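2-dehydropantoate 2-reductase (Enterococcus faecium, PDB 3WFI) is a D-mandelate dehydrogenase of the ketopantoate reductase family that uses NAD(H) to interconvert a D-2-hydroxy acid and the corresponding 2-keto acid. Local coordinates at residues G9-F15 with T127-L133; G192-L197 with M217-V222; V65-V71 with D89-K95; V147-L152 with H175-H181. Residues are numbered along the deposited sequence.

Interaction 1 of 4, residues G9-F15 with T127-L133; sequences GAMGSRF and TMWTAGL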
loop_
_atom_site.group_PDB
_atom_site.type_symbol
_atom_site.label_atom_id
_atom_site.label_comp_id
_atom_site.label_asym_id
_atom_site.label_seq_id
_atom_site.Cartn_x
_atom_site.Cartn_y
_atom_site.Cartn_z
ATOM N N GLY B 9 -12.834 33.730 4.343
ATOM C CA GLY B 9 -12.812 33.285 5.735
ATOM C C GLY B 9 -12.014 34.280 6.560
ATOM O O GLY B 9 -11.821 35.418 6.139
ATOM N N ALA B 10 -11.522 33.855 7.718
ATOM C CA ALA B 10 -10.843 34.776 8.638
ATOM C C ALA B 10 -9.613 35.437 7.997
ATOM O O ALA B 10 -9.460 36.652 8.061
ATOM C CB ALA B 10 -10.447 34.062 9.933
ATOM N N MET B 11 -8.757 34.643 7.364
ATOM C CA MET B 11 -7.528 35.171 6.757
ATOM C C MET B 11 -7.831 36.013 5.509
ATOM O O MET B 11 -7.255 37.079 5.334
ATOM C CB MET B 11 -6.560 34.040 6.392
ATOM C CG MET B 11 -5.139 34.510 6.070
ATOM S SD MET B 11 -4.269 35.327 7.434
ATOM C CE MET B 11 -4.385 34.051 8.696
ATOM N N GLY B 12 -8.728 35.527 4.652
ATOM C CA GLY B 12 -9.162 36.293 3.482
ATOM C C GLY B 12 -9.759 37.637 3.881
ATOM O O GLY B 12 -9.513 38.663 3.237
ATOM N N SER B 13 -10.551 37.630 4.942
ATOM C CA SER B 13 -11.141 38.861 5.460
ATOM C C SER B 13 -10.070 39.816 5.991
ATOM O O SER B 13 -10.183 41.019 5.807
ATOM C CB SER B 13 -12.177 38.555 6.541
ATOM O OG SER B 13 -13.325 37.922 5.985
ATOM N N ARG B 14 -9.037 39.295 6.642
ATOM C CA ARG B 14 -7.934 40.146 7.086
ATOM C C ARG B 14 -7.296 40.817 5.875
ATOM O O ARG B 14 -7.168 42.043 5.836
ATOM C CB ARG B 14 -6.852 39.354 7.824
ATOM C CG ARG B 14 -5.624 40.210 8.124
ATOM C CD ARG B 14 -4.491 39.450 8.791
ATOM N NE ARG B 14 -4.642 39.283 10.242
ATOM C CZ ARG B 14 -4.453 40.231 11.171
ATOM N NH1 ARG B 14 -4.151 41.479 10.840
ATOM N NH2 ARG B 14 -4.600 39.926 12.463
ATOM N N PHE B 15 -6.899 40.001 4.896
ATOM C CA PHE B 15 -6.230 40.503 3.693
ATOM C C PHE B 15 -7.115 41.508 2.957
ATOM O O PHE B 15 -6.659 42.588 2.601
ATOM C CB PHE B 15 -5.831 39.357 2.755
ATOM C CG PHE B 15 -4.497 38.734 3.077
ATOM C CD1 PHE B 15 -4.285 38.108 4.300
ATOM C CD2 PHE B 15 -3.465 38.735 2.146
ATOM C CE1 PHE B 15 -3.076 37.532 4.606
ATOM C CE2 PHE B 15 -2.241 38.155 2.444
ATOM C CZ PHE B 15 -2.052 37.547 3.680
ATOM N N THR B 127 1.545 32.614 4.724
ATOM C CA THR B 127 1.180 33.736 5.580
ATOM C C THR B 127 1.327 33.328 7.049
ATOM O O THR B 127 0.939 32.227 7.430
ATOM C CB THR B 127 -0.244 34.268 5.305
ATOM O OG1 THR B 127 -0.585 35.237 6.311
ATOM C CG2 THR B 127 -1.281 33.144 5.318
ATOM N N MET B 128 1.909 34.216 7.851
ATOM C CA MET B 128 2.098 33.967 9.282
ATOM C C MET B 128 1.199 34.857 10.142
ATOM O O MET B 128 1.324 34.881 11.367
ATOM C CB MET B 128 3.580 34.123 9.667
ATOM C CG MET B 128 4.367 32.817 9.545
ATOM S SD MET B 128 5.484 32.573 8.139
ATOM C CE MET B 128 4.669 33.343 6.749
ATOM N N TRP B 129 0.275 35.567 9.497
ATOM C CA TRP B 129 -0.763 36.321 10.196
ATOM C C TRP B 129 -1.741 35.377 10.875
ATOM O O TRP B 129 -1.852 34.227 10.478
ATOM C CB TRP B 129 -1.524 37.214 9.200
ATOM C CG TRP B 129 -0.703 38.343 8.707
ATOM C CD1 TRP B 129 0.025 38.393 7.546
ATOM C CD2 TRP B 129 -0.501 39.592 9.367
ATOM N NE1 TRP B 129 0.664 39.606 7.449
ATOM C CE2 TRP B 129 0.357 40.360 8.554
ATOM C CE3 TRP B 129 -0.951 40.136 10.578
ATOM C CZ2 TRP B 129 0.764 41.652 8.905
ATOM C CZ3 TRP B 129 -0.555 41.420 10.922
ATOM C CH2 TRP B 129 0.297 42.163 10.088
ATOM N N THR B 130 -2.453 35.872 11.889
ATOM C CA THR B 130 -3.577 35.138 12.453
ATOM C C THR B 130 -4.874 35.920 12.240
ATOM O O THR B 130 -4.862 37.117 11.961
ATOM C CB THR B 130 -3.370 34.823 13.958
ATOM O OG1 THR B 130 -3.258 36.040 14.694
ATOM C CG2 THR B 130 -2.111 34.003 14.164
ATOM N N ALA B 131 -5.998 35.224 12.349
ATOM C CA ALA B 131 -7.312 35.837 12.161
ATOM C C ALA B 131 -8.388 34.890 12.663
ATOM O O ALA B 131 -8.271 33.685 12.492
ATOM C CB ALA B 131 -7.552 36.151 10.683
ATOM N N GLY B 132 -9.445 35.440 13.254
ATOM C CA GLY B 132 -10.542 34.622 13.766
ATOM C C GLY B 132 -11.878 35.020 13.190
ATOM O O GLY B 132 -12.187 36.208 13.124
ATOM N N LEU B 133 -12.672 34.024 12.788
ATOM C CA LEU B 133 -14.033 34.248 12.306
ATOM C C LEU B 133 -15.039 34.017 13.443
ATOM O O LEU B 133 -15.330 32.880 13.802
ATOM C CB LEU B 133 -14.321 33.325 11.119
ATOM C CG LEU B 133 -15.546 33.596 10.240
ATOM C CD1 LEU B 133 -15.607 35.043 9.784
ATOM C CD2 LEU B 133 -15.536 32.666 9.034
#
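Arg14, Trp129 and Ala10 give up the most surface where the first turns of the dinucleotide-binding helix meet the backbone of 127-133. Arg14 reaches across with an extended chi1 and chi2 and grips one carbonyl: its NE and NH2 donate to Thr130 O at 2.8 and 2.9 Å. The face of its guanidinium lies against Trp129, whose CE3 is 3.5 Å from Arg14 NH1. At the start of the helix Ala10 CB sits 3.6 Å from Ala131 CB, the two methyls letting helix and chain come close, and 4.1 Å from Leu133 CB. Between these sites Met11 folds over, its CE 3.1 Å from Trp129 O. Ala10, Met11 and Ala131 all belong to the NAD(+) site, so the contact probably forms part of the wall of that site, empty in this chain. Gly9, the N-cap, and Gly12 fit the Rossmann GxGxxG pattern. Phe15 and Trp129 pack on Val147 of strand 147-151, Phe15 stacks edge-to-face with Phe77, and Leu133 meets helix 33-42 and strand 138-140.

Interaction 2 of 4, residues G192-L197 with M217-V222; sequences GTMNGL and MVATIV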
loop_
_atom_site.group_PDB
_atom_site.type_symbol
_atom_site.label_atom_id
_atom_site.label_comp_id
_atom_site.label_asym_id
_atom_site.label_seq_id
_atom_site.Cartn_x
_atom_site.Cartn_y
_atom_site.Cartn_z
ATOM N N GLY B 192 2.962 13.562 2.729
ATOM C CA GLY B 192 2.854 12.384 1.888
ATOM C C GLY B 192 3.377 11.088 2.484
ATOM O O GLY B 192 3.334 10.048 1.824
ATOM N N THR B 193 3.872 11.139 3.726
ATOM C CA THR B 193 4.391 9.963 4.407
ATOM C C THR B 193 3.622 9.674 5.684
ATOM O O THR B 193 3.017 8.622 5.805
ATOM C CB THR B 193 5.898 10.076 4.707
ATOM O OG1 THR B 193 6.189 11.317 5.369
ATOM C CG2 THR B 193 6.687 10.006 3.421
ATOM N N MET B 194 3.637 10.614 6.627
ATOM C CA MET B 194 3.026 10.387 7.933
ATOM C C MET B 194 1.527 10.138 7.823
ATOM O O MET B 194 1.008 9.188 8.421
ATOM C CB MET B 194 3.282 11.589 8.862
ATOM C CG MET B 194 4.742 11.837 9.200
ATOM S SD MET B 194 5.585 10.420 9.960
ATOM C CE MET B 194 6.549 9.833 8.557
ATOM N N ASN B 195 0.849 10.966 7.031
ATOM C CA ASN B 195 -0.604 10.907 6.898
ATOM C C ASN B 195 -1.116 9.554 6.384
ATOM O O ASN B 195 -1.859 8.865 7.085
ATOM C CB ASN B 195 -1.110 12.026 5.994
ATOM C CG ASN B 195 -1.295 13.342 6.733
ATOM O OD1 ASN B 195 -1.839 13.378 7.852
ATOM N ND2 ASN B 195 -0.853 14.428 6.115
ATOM N N GLY B 196 -0.749 9.203 5.151
ATOM C CA GLY B 196 -1.188 7.944 4.540
ATOM C C GLY B 196 -0.793 6.692 5.291
ATOM O O GLY B 196 -1.627 5.795 5.486
ATOM N N LEU B 197 0.470 6.619 5.716
ATOM C CA LEU B 197 0.980 5.428 6.409
ATOM C C LEU B 197 0.306 5.210 7.746
ATOM O O LEU B 197 -0.071 4.082 8.076
ATOM C CB LEU B 197 2.510 5.499 6.585
ATOM C CG LEU B 197 3.318 5.488 5.292
ATOM C CD1 LEU B 197 4.785 5.748 5.570
ATOM C CD2 LEU B 197 3.137 4.185 4.500
ATOM N N MET B 217 9.851 2.766 3.679
ATOM C CA MET B 217 8.629 3.289 3.041
ATOM C C MET B 217 8.707 4.813 2.890
ATOM O O MET B 217 8.373 5.365 1.843
ATOM C CB MET B 217 7.400 2.875 3.843
ATOM C CG MET B 217 7.142 1.375 3.779
ATOM S SD MET B 217 5.608 0.845 4.577
ATOM C CE MET B 217 6.004 1.168 6.309
ATOM N N VAL B 218 9.174 5.475 3.939
ATOM C CA VAL B 218 9.374 6.920 3.911
ATOM C C VAL B 218 10.405 7.288 2.829
ATOM O O VAL B 218 10.154 8.168 2.019
ATOM C CB VAL B 218 9.787 7.468 5.309
ATOM C CG1 VAL B 218 10.279 8.917 5.224
ATOM C CG2 VAL B 218 8.615 7.361 6.279
ATOM N N ALA B 219 11.545 6.597 2.813
ATOM C CA ALA B 219 12.613 6.906 1.871
ATOM C C ALA B 219 12.162 6.751 0.439
ATOM O O ALA B 219 12.494 7.585 -0.420
ATOM C CB ALA B 219 13.832 6.036 2.126
ATOM N N THR B 220 11.409 5.682 0.171
ATOM C CA THR B 220 10.928 5.424 -1.176
ATOM C C THR B 220 9.976 6.531 -1.625
ATOM O O THR B 220 10.074 7.018 -2.761
ATOM C CB THR B 220 10.231 4.044 -1.264
ATOM O OG1 THR B 220 11.137 3.023 -0.838
ATOM C CG2 THR B 220 9.793 3.731 -2.677
ATOM N N ILE B 221 9.053 6.919 -0.753
ATOM C CA ILE B 221 8.088 7.968 -1.092
ATOM C C ILE B 221 8.788 9.307 -1.328
ATOM O O ILE B 221 8.504 10.000 -2.316
ATOM C CB ILE B 221 6.977 8.103 -0.026
ATOM C CG1 ILE B 221 6.072 6.885 -0.066
ATOM C CG2 ILE B 221 6.145 9.368 -0.255
ATOM C CD1 ILE B 221 5.287 6.659 1.219
ATOM N N VAL B 222 9.721 9.666 -0.450
ATOM C CA VAL B 222 10.420 10.945 -0.582
ATOM C C VAL B 222 11.200 10.996 -1.902
ATOM O O VAL B 222 11.254 12.032 -2.562
ATOM C CB VAL B 222 11.347 11.214 0.619
ATOM C CG1 VAL B 222 12.247 12.405 0.356
ATOM C CG2 VAL B 222 10.531 11.451 1.876
#
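No hydrogen bond crosses between 192-197 and 217-222; the contact is a packing of buried, largely apolar side chains. Thr193, in the p rotamer, turns its hydroxyl back to Cys189 O and Val190 O of its own chain, which leaves the methyl facing the partner helix: CG2 lies 3.8 Å from Ile221 CG2 and 4.1 Å from Val218 CA. Gly192 adds its carbonyl, with O 3.6 Å from Ile221 CG2. Leu197 adopts the mt rotamer and points at the neighbouring helix, placing CD1 4.2 Å from Val218 CG2 and CD2 4.2 Å from Met217 SD. Met194 starts out in the other direction, but two m angles and a chi3 of 104° bend it round until CE is 3.9 Å from Val218 CG2. On the facing helix Val218 is t and Ile221 is mt, so that Ile221 CD1 reaches to 4.5 Å from Leu197 CD1. Cys245 of helix 238-246 touches both Thr193 and Val218, and Phe297 of the second subunit packs on Leu197. Such helix-on-helix packing around an apolar core belongs to the all-helical C-terminal domain of the ketopantoate reductase family, here also in touch with the dimer partner.

Interaction 3 of 4, residues V65-V71 with D89-K95; sequences VEKEDQV and DIQSLIK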
loop_
_atom_site.group_PDB
_atom_site.type_symbol
_atom_site.label_atom_id
_atom_site.label_comp_id
_atom_site.label_asym_id
_atom_site.label_seq_id
_atom_site.Cartn_x
_atom_site.Cartn_y
_atom_site.Cartn_z
ATOM N N VAL B 65 -20.570 35.651 -9.883
ATOM C CA VAL B 65 -19.581 36.697 -10.185
ATOM C C VAL B 65 -19.732 37.416 -11.542
ATOM O O VAL B 65 -18.857 38.197 -11.915
ATOM C CB VAL B 65 -18.128 36.149 -10.171
ATOM C CG1 VAL B 65 -17.810 35.392 -8.888
ATOM C CG2 VAL B 65 -17.891 35.274 -11.386
ATOM N N GLU B 66 -20.804 37.179 -12.288
ATOM C CA GLU B 66 -20.832 37.611 -13.693
ATOM C C GLU B 66 -21.011 39.114 -13.867
ATOM O O GLU B 66 -20.732 39.622 -14.939
ATOM C CB GLU B 66 -21.921 36.880 -14.490
ATOM C CG GLU B 66 -21.708 35.376 -14.612
ATOM C CD GLU B 66 -20.474 34.989 -15.424
ATOM O OE1 GLU B 66 -19.918 35.836 -16.182
ATOM O OE2 GLU B 66 -20.063 33.812 -15.303
ATOM N N LYS B 67 -21.481 39.825 -12.845
ATOM C CA LYS B 67 -21.591 41.278 -12.950
ATOM C C LYS B 67 -20.279 42.019 -12.658
ATOM O O LYS B 67 -20.151 43.191 -12.982
ATOM C CB LYS B 67 -22.688 41.794 -12.012
ATOM C CG LYS B 67 -24.057 41.192 -12.267
ATOM C CD LYS B 67 -25.169 42.132 -11.843
ATOM C CE LYS B 67 -26.496 41.738 -12.431
ATOM N NZ LYS B 67 -26.841 40.336 -12.101
ATOM N N GLU B 68 -19.306 41.342 -12.056
ATOM C CA GLU B 68 -18.138 42.031 -11.499
ATOM C C GLU B 68 -17.021 42.317 -12.513
ATOM O O GLU B 68 -16.832 41.578 -13.478
ATOM C CB GLU B 68 -17.552 41.240 -10.319
ATOM C CG GLU B 68 -18.551 40.692 -9.313
ATOM C CD GLU B 68 -19.460 41.756 -8.725
ATOM O OE1 GLU B 68 -18.954 42.821 -8.314
ATOM O OE2 GLU B 68 -20.687 41.526 -8.676
ATOM N N ASP B 69 -16.260 43.377 -12.253
ATOM C CA ASP B 69 -15.081 43.710 -13.058
ATOM C C ASP B 69 -14.013 42.633 -12.967
ATOM O O ASP B 69 -13.806 42.013 -11.918
ATOM C CB ASP B 69 -14.403 45.002 -12.578
ATOM C CG ASP B 69 -15.252 46.227 -12.753
ATOM O OD1 ASP B 69 -16.243 46.202 -13.510
ATOM O OD2 ASP B 69 -14.899 47.239 -12.120
ATOM N N GLN B 70 -13.292 42.451 -14.062
ATOM C CA GLN B 70 -12.129 41.593 -14.058
ATOM C C GLN B 70 -11.065 42.180 -13.134
ATOM O O GLN B 70 -11.051 43.387 -12.863
ATOM C CB GLN B 70 -11.626 41.400 -15.486
ATOM C CG GLN B 70 -12.597 40.593 -16.342
ATOM C CD GLN B 70 -12.026 40.263 -17.708
ATOM O OE1 GLN B 70 -11.533 41.141 -18.409
ATOM N NE2 GLN B 70 -12.124 39.003 -18.107
ATOM N N VAL B 71 -10.186 41.326 -12.619
ATOM C CA VAL B 71 -9.230 41.751 -11.595
ATOM C C VAL B 71 -7.794 41.575 -12.039
ATOM O O VAL B 71 -7.502 40.767 -12.925
ATOM C CB VAL B 71 -9.421 40.990 -10.253
ATOM C CG1 VAL B 71 -10.796 41.269 -9.689
ATOM C CG2 VAL B 71 -9.200 39.492 -10.415
ATOM N N ASP B 89 -15.733 28.638 -10.959
ATOM C CA ASP B 89 -16.753 29.640 -10.663
ATOM C C ASP B 89 -16.322 31.089 -10.903
ATOM O O ASP B 89 -17.153 31.913 -11.255
ATOM C CB ASP B 89 -17.227 29.511 -9.215
ATOM C CG ASP B 89 -18.151 28.325 -9.007
ATOM O OD1 ASP B 89 -18.690 27.805 -10.001
ATOM O OD2 ASP B 89 -18.333 27.917 -7.845
ATOM N N ILE B 90 -15.055 31.419 -10.683
ATOM C CA ILE B 90 -14.621 32.819 -10.770
ATOM C C ILE B 90 -13.870 33.161 -12.054
ATOM O O ILE B 90 -13.363 34.284 -12.180
ATOM C CB ILE B 90 -13.772 33.239 -9.546
ATOM C CG1 ILE B 90 -12.379 32.597 -9.571
ATOM C CG2 ILE B 90 -14.509 32.911 -8.256
ATOM C CD1 ILE B 90 -11.471 33.049 -8.444
ATOM N N GLN B 91 -13.792 32.217 -13.003
ATOM C CA GLN B 91 -12.896 32.371 -14.157
ATOM C C GLN B 91 -13.217 33.554 -15.054
ATOM O O GLN B 91 -12.340 34.026 -15.771
ATOM C CB GLN B 91 -12.844 31.089 -15.008
ATOM C CG GLN B 91 -14.172 30.688 -15.626
ATOM C CD GLN B 91 -14.111 29.314 -16.255
ATOM O OE1 GLN B 91 -14.800 28.382 -15.822
ATOM N NE2 GLN B 91 -13.272 29.174 -17.260
ATOM N N SER B 92 -14.454 34.050 -15.006
ATOM C CA SER B 92 -14.821 35.251 -15.762
ATOM C C SER B 92 -14.091 36.537 -15.302
ATOM O O SER B 92 -14.089 37.531 -16.013
ATOM C CB SER B 92 -16.340 35.477 -15.718
ATOM O OG SER B 92 -16.756 35.921 -14.432
ATOM N N LEU B 93 -13.471 36.520 -14.125
ATOM C CA LEU B 93 -12.743 37.686 -13.613
ATOM C C LEU B 93 -11.299 37.714 -14.080
ATOM O O LEU B 93 -10.579 38.672 -13.804
ATOM C CB LEU B 93 -12.747 37.707 -12.087
ATOM C CG LEU B 93 -14.165 37.569 -11.502
ATOM C CD1 LEU B 93 -14.160 37.646 -9.984
ATOM C CD2 LEU B 93 -15.120 38.592 -12.093
ATOM N N ILE B 94 -10.877 36.643 -14.742
ATOM C CA ILE B 94 -9.500 36.487 -15.162
ATOM C C ILE B 94 -9.289 37.130 -16.536
ATOM O O ILE B 94 -9.901 36.733 -17.520
ATOM C CB ILE B 94 -9.104 34.996 -15.219
ATOM C CG1 ILE B 94 -9.272 34.360 -13.833
ATOM C CG2 ILE B 94 -7.676 34.824 -15.729
ATOM C CD1 ILE B 94 -9.031 32.866 -13.798
ATOM N N LYS B 95 -8.423 38.136 -16.581
ATOM C CA LYS B 95 -7.965 38.703 -17.843
ATOM C C LYS B 95 -6.572 38.164 -18.137
ATOM O O LYS B 95 -6.017 37.393 -17.348
ATOM C CB LYS B 95 -8.021 40.233 -17.832
ATOM C CG LYS B 95 -7.405 40.923 -16.634
ATOM C CD LYS B 95 -7.621 42.417 -16.678
ATOM C CE LYS B 95 -6.823 43.112 -15.592
ATOM N NZ LYS B 95 -7.258 44.526 -15.409
#
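The strongest bond between 65-71 and 89-95 joins two main chains, Val71 N donating to Leu93 O at 2.9 Å and 165°, at the point where strand 71-76 of the Rossmann fold begins. That strand, helix 80-90 and strand 98-102 form a beta-alpha-beta crossover, so the bond ties the start of the unit to the turn that follows its helix. Next to it Gln70 reaches over this turn, and its NE2 donates to Ser92 O at 3.2 Å. Beyond the two hydrogen bonds comes the packing. Lys95 leans across, its CE 3.6 Å from Val71 O, while its ammonium forms a salt bridge with Asp72. Leu93 dominates. The type I turn from Val65 to Glu68 bends the loop around this leucine: CD2 lies 3.7 Å from both Glu68 O and Asp69 O, and CD1 is 4.2 Å from Val65 CB. Leu27 and Ile29 of strand 25-30 also touch Leu93, placing it against the sheet. Val71 CG2 approaches Leu93 CB at 4.3 Å. Farther out, Val65 rests on 89-92, its CG1 4.2 Å from Ile90 CG2 and its CG2 3.4 Å from Asp89 O and 3.3 Å from Ser92 OG.

Interaction 4 of 4, residues V147-L152 with H175-H181; sequences VELQNL and HFSDNIH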
loop_
_atom_site.group_PDB
_atom_site.type_symbol
_atom_site.label_atom_id
_atom_site.label_comp_id
_atom_site.label_asym_id
_atom_site.label_seq_id
_atom_site.Cartn_x
_atom_site.Cartn_y
_atom_site.Cartn_z
ATOM N N VAL B 147 4.162 37.810 5.394
ATOM C CA VAL B 147 3.917 37.003 4.213
ATOM C C VAL B 147 5.233 36.813 3.479
ATOM O O VAL B 147 6.024 37.753 3.345
ATOM C CB VAL B 147 2.890 37.674 3.260
ATOM C CG1 VAL B 147 2.685 36.834 2.007
ATOM C CG2 VAL B 147 1.565 37.916 3.977
ATOM N N GLU B 148 5.460 35.597 3.001
ATOM C CA GLU B 148 6.596 35.288 2.149
ATOM C C GLU B 148 6.048 34.657 0.882
ATOM O O GLU B 148 5.147 33.818 0.954
ATOM C CB GLU B 148 7.580 34.327 2.823
ATOM C CG GLU B 148 8.195 34.894 4.101
ATOM C CD GLU B 148 9.313 34.029 4.654
ATOM O OE1 GLU B 148 9.421 32.853 4.251
ATOM O OE2 GLU B 148 10.081 34.536 5.499
ATOM N N LEU B 149 6.577 35.069 -0.269
ATOM C CA LEU B 149 6.034 34.611 -1.552
ATOM C C LEU B 149 7.091 34.492 -2.630
ATOM O O LEU B 149 8.149 35.125 -2.557
ATOM C CB LEU B 149 4.880 35.526 -2.014
ATOM C CG LEU B 149 5.182 36.988 -2.383
ATOM C CD1 LEU B 149 5.710 37.110 -3.810
ATOM C CD2 LEU B 149 3.941 37.853 -2.228
ATOM N N GLN B 150 6.788 33.664 -3.627
ATOM C CA GLN B 150 7.714 33.349 -4.696
ATOM C C GLN B 150 7.001 33.203 -6.036
ATOM O O GLN B 150 5.891 32.688 -6.103
ATOM C CB GLN B 150 8.434 32.039 -4.380
ATOM C CG GLN B 150 9.570 31.729 -5.344
ATOM C CD GLN B 150 10.414 30.551 -4.914
ATOM O OE1 GLN B 150 10.076 29.834 -3.967
ATOM N NE2 GLN B 150 11.550 30.364 -5.593
ATOM N N ASN B 151 7.666 33.645 -7.095
ATOM C CA ASN B 151 7.213 33.390 -8.455
ATOM C C ASN B 151 7.392 31.917 -8.830
ATOM O O ASN B 151 8.401 31.306 -8.511
ATOM C CB ASN B 151 7.958 34.278 -9.468
ATOM C CG ASN B 151 9.460 34.040 -9.467
ATOM O OD1 ASN B 151 10.136 34.312 -8.478
ATOM N ND2 ASN B 151 9.985 33.526 -10.569
ATOM N N LEU B 152 6.410 31.355 -9.512
ATOM C CA LEU B 152 6.602 30.078 -10.210
ATOM C C LEU B 152 7.162 30.182 -11.621
ATOM O O LEU B 152 7.777 29.232 -12.098
ATOM C CB LEU B 152 5.305 29.302 -10.267
ATOM C CG LEU B 152 4.852 28.847 -8.897
ATOM C CD1 LEU B 152 3.556 28.083 -9.051
ATOM C CD2 LEU B 152 5.904 27.974 -8.248
ATOM N N HIS B 175 7.274 39.660 1.804
ATOM C CA HIS B 175 8.636 39.603 1.276
ATOM C C HIS B 175 8.800 38.505 0.251
ATOM O O HIS B 175 8.177 37.445 0.350
ATOM C CB HIS B 175 9.645 39.349 2.401
ATOM C CG HIS B 175 9.534 40.321 3.529
ATOM N ND1 HIS B 175 8.956 39.989 4.730
ATOM C CD2 HIS B 175 9.913 41.612 3.636
ATOM C CE1 HIS B 175 8.996 41.030 5.538
ATOM N NE2 HIS B 175 9.559 42.034 4.893
ATOM N N PHE B 176 9.652 38.772 -0.732
ATOM C CA PHE B 176 10.124 37.736 -1.635
ATOM C C PHE B 176 11.010 36.743 -0.895
ATOM O O PHE B 176 11.856 37.131 -0.093
ATOM C CB PHE B 176 10.927 38.353 -2.783
ATOM C CG PHE B 176 11.509 37.340 -3.721
ATOM C CD1 PHE B 176 10.718 36.731 -4.683
ATOM C CD2 PHE B 176 12.848 36.984 -3.635
ATOM C CE1 PHE B 176 11.252 35.796 -5.553
ATOM C CE2 PHE B 176 13.388 36.046 -4.497
ATOM C CZ PHE B 176 12.589 35.455 -5.462
ATOM N N SER B 177 10.825 35.458 -1.193
ATOM C CA SER B 177 11.740 34.415 -0.758
ATOM C C SER B 177 11.913 33.424 -1.891
ATOM O O SER B 177 10.936 33.022 -2.495
ATOM C CB SER B 177 11.192 33.705 0.478
ATOM O OG SER B 177 11.902 32.500 0.705
ATOM N N ASP B 178 13.154 33.032 -2.182
ATOM C CA ASP B 178 13.407 32.034 -3.226
ATOM C C ASP B 178 13.377 30.612 -2.675
ATOM O O ASP B 178 13.762 29.661 -3.355
ATOM C CB ASP B 178 14.731 32.310 -3.949
ATOM C CG ASP B 178 15.958 32.167 -3.045
ATOM O OD1 ASP B 178 15.820 31.728 -1.883
ATOM O OD2 ASP B 178 17.073 32.510 -3.507
ATOM N N ASN B 179 12.913 30.449 -1.444
ATOM C CA ASN B 179 12.959 29.120 -0.840
ATOM C C ASN B 179 11.579 28.554 -0.568
ATOM O O ASN B 179 11.476 27.458 -0.013
ATOM C CB ASN B 179 13.775 29.180 0.445
ATOM C CG ASN B 179 14.136 27.808 0.987
ATOM O OD1 ASN B 179 13.756 27.463 2.105
ATOM N ND2 ASN B 179 14.854 27.010 0.189
ATOM N N ILE B 180 10.533 29.257 -1.022
ATOM C CA ILE B 180 9.133 28.881 -0.748
ATOM C C ILE B 180 8.799 27.551 -1.427
ATOM O O ILE B 180 8.167 26.685 -0.834
ATOM C CB ILE B 180 8.117 29.926 -1.283
ATOM C CG1 ILE B 180 8.322 31.286 -0.637
ATOM C CG2 ILE B 180 6.682 29.468 -1.051
ATOM C CD1 ILE B 180 8.278 31.274 0.876
ATOM N N HIS B 181 9.210 27.410 -2.679
ATOM C CA HIS B 181 8.819 26.262 -3.494
ATOM C C HIS B 181 9.449 25.003 -2.885
ATOM O O HIS B 181 8.795 23.971 -2.712
ATOM C CB HIS B 181 9.303 26.465 -4.927
ATOM C CG HIS B 181 8.595 25.627 -5.943
ATOM N ND1 HIS B 181 7.687 24.641 -5.619
ATOM C CD2 HIS B 181 8.688 25.628 -7.293
ATOM C CE1 HIS B 181 7.243 24.080 -6.730
ATOM N NE2 HIS B 181 7.843 24.654 -7.759
#
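Val147 opens the contact with its carbonyl, accepting from His175 N at 2.8 Å, one of the bonds of a parallel strand pair. The pair comes from the beta-alpha-beta unit of strand 147-151, helix 157-168 and strand 174-176, which finishes one edge of the large sheet. Glu148 is bridged with His175, and its CA makes a CA-H...O contact of 3.2 Å to His175 O; on the sheet face that these two side chains share, Glu148 CB meets Ile180 CD1 at 3.7 Å. Leu149 uses both backbone groups: N donates to His175 O at 2.9 Å, and O accepts from Ser177 N at 3.0 Å. Its side chain and that of Phe176 occupy the other face, packing on Ala160 of helix 157-168. Beyond the last bridged pair, but still in strand 147-151, Gln150 stretches in an extended rotamer to the start of helix 180-191. There its OE1 accepts from His181 N at 2.9 Å, and its NE2 makes a weak bond of 3.2 Å to Asp178 O. An ST turn leads into that helix, Asn179 N bonding to Ser177 OG at 3.1 Å. Asn151 OD1 lies at the edge of the Phe176 ring, 3.5 Å from CE1, while its ND2 is hydrogen-bonded to Gly153 O. Finally Leu152 makes a CH-pi contact, its CD2 lying 4.0 Å from the centroid of the His181 ring, over the face.

Interactions 1 and 3 lie in the nucleotide-binding part of the chain, interaction 4 leads from its sheet into helix 180-191, and interaction 2 lies in the helical C-terminal part, on the opposite side of the chain's centre from interactions 1 and 3. Interaction 3 is nested within the loop closed by interaction 1, the one at the NAD(+) site, with centres 23 Å apart and no touch. Interactions 1 and 4 do meet: Phe15 CZ lies 3.6 Å from Val147 CG2, and the Val147 side chain is about 7 Å from that of Met11. Interaction 2 is centred 26 Å from interaction 4; there Gly192 is still about 10 Å from the side chain of Glu273, another NAD(+)-site residue.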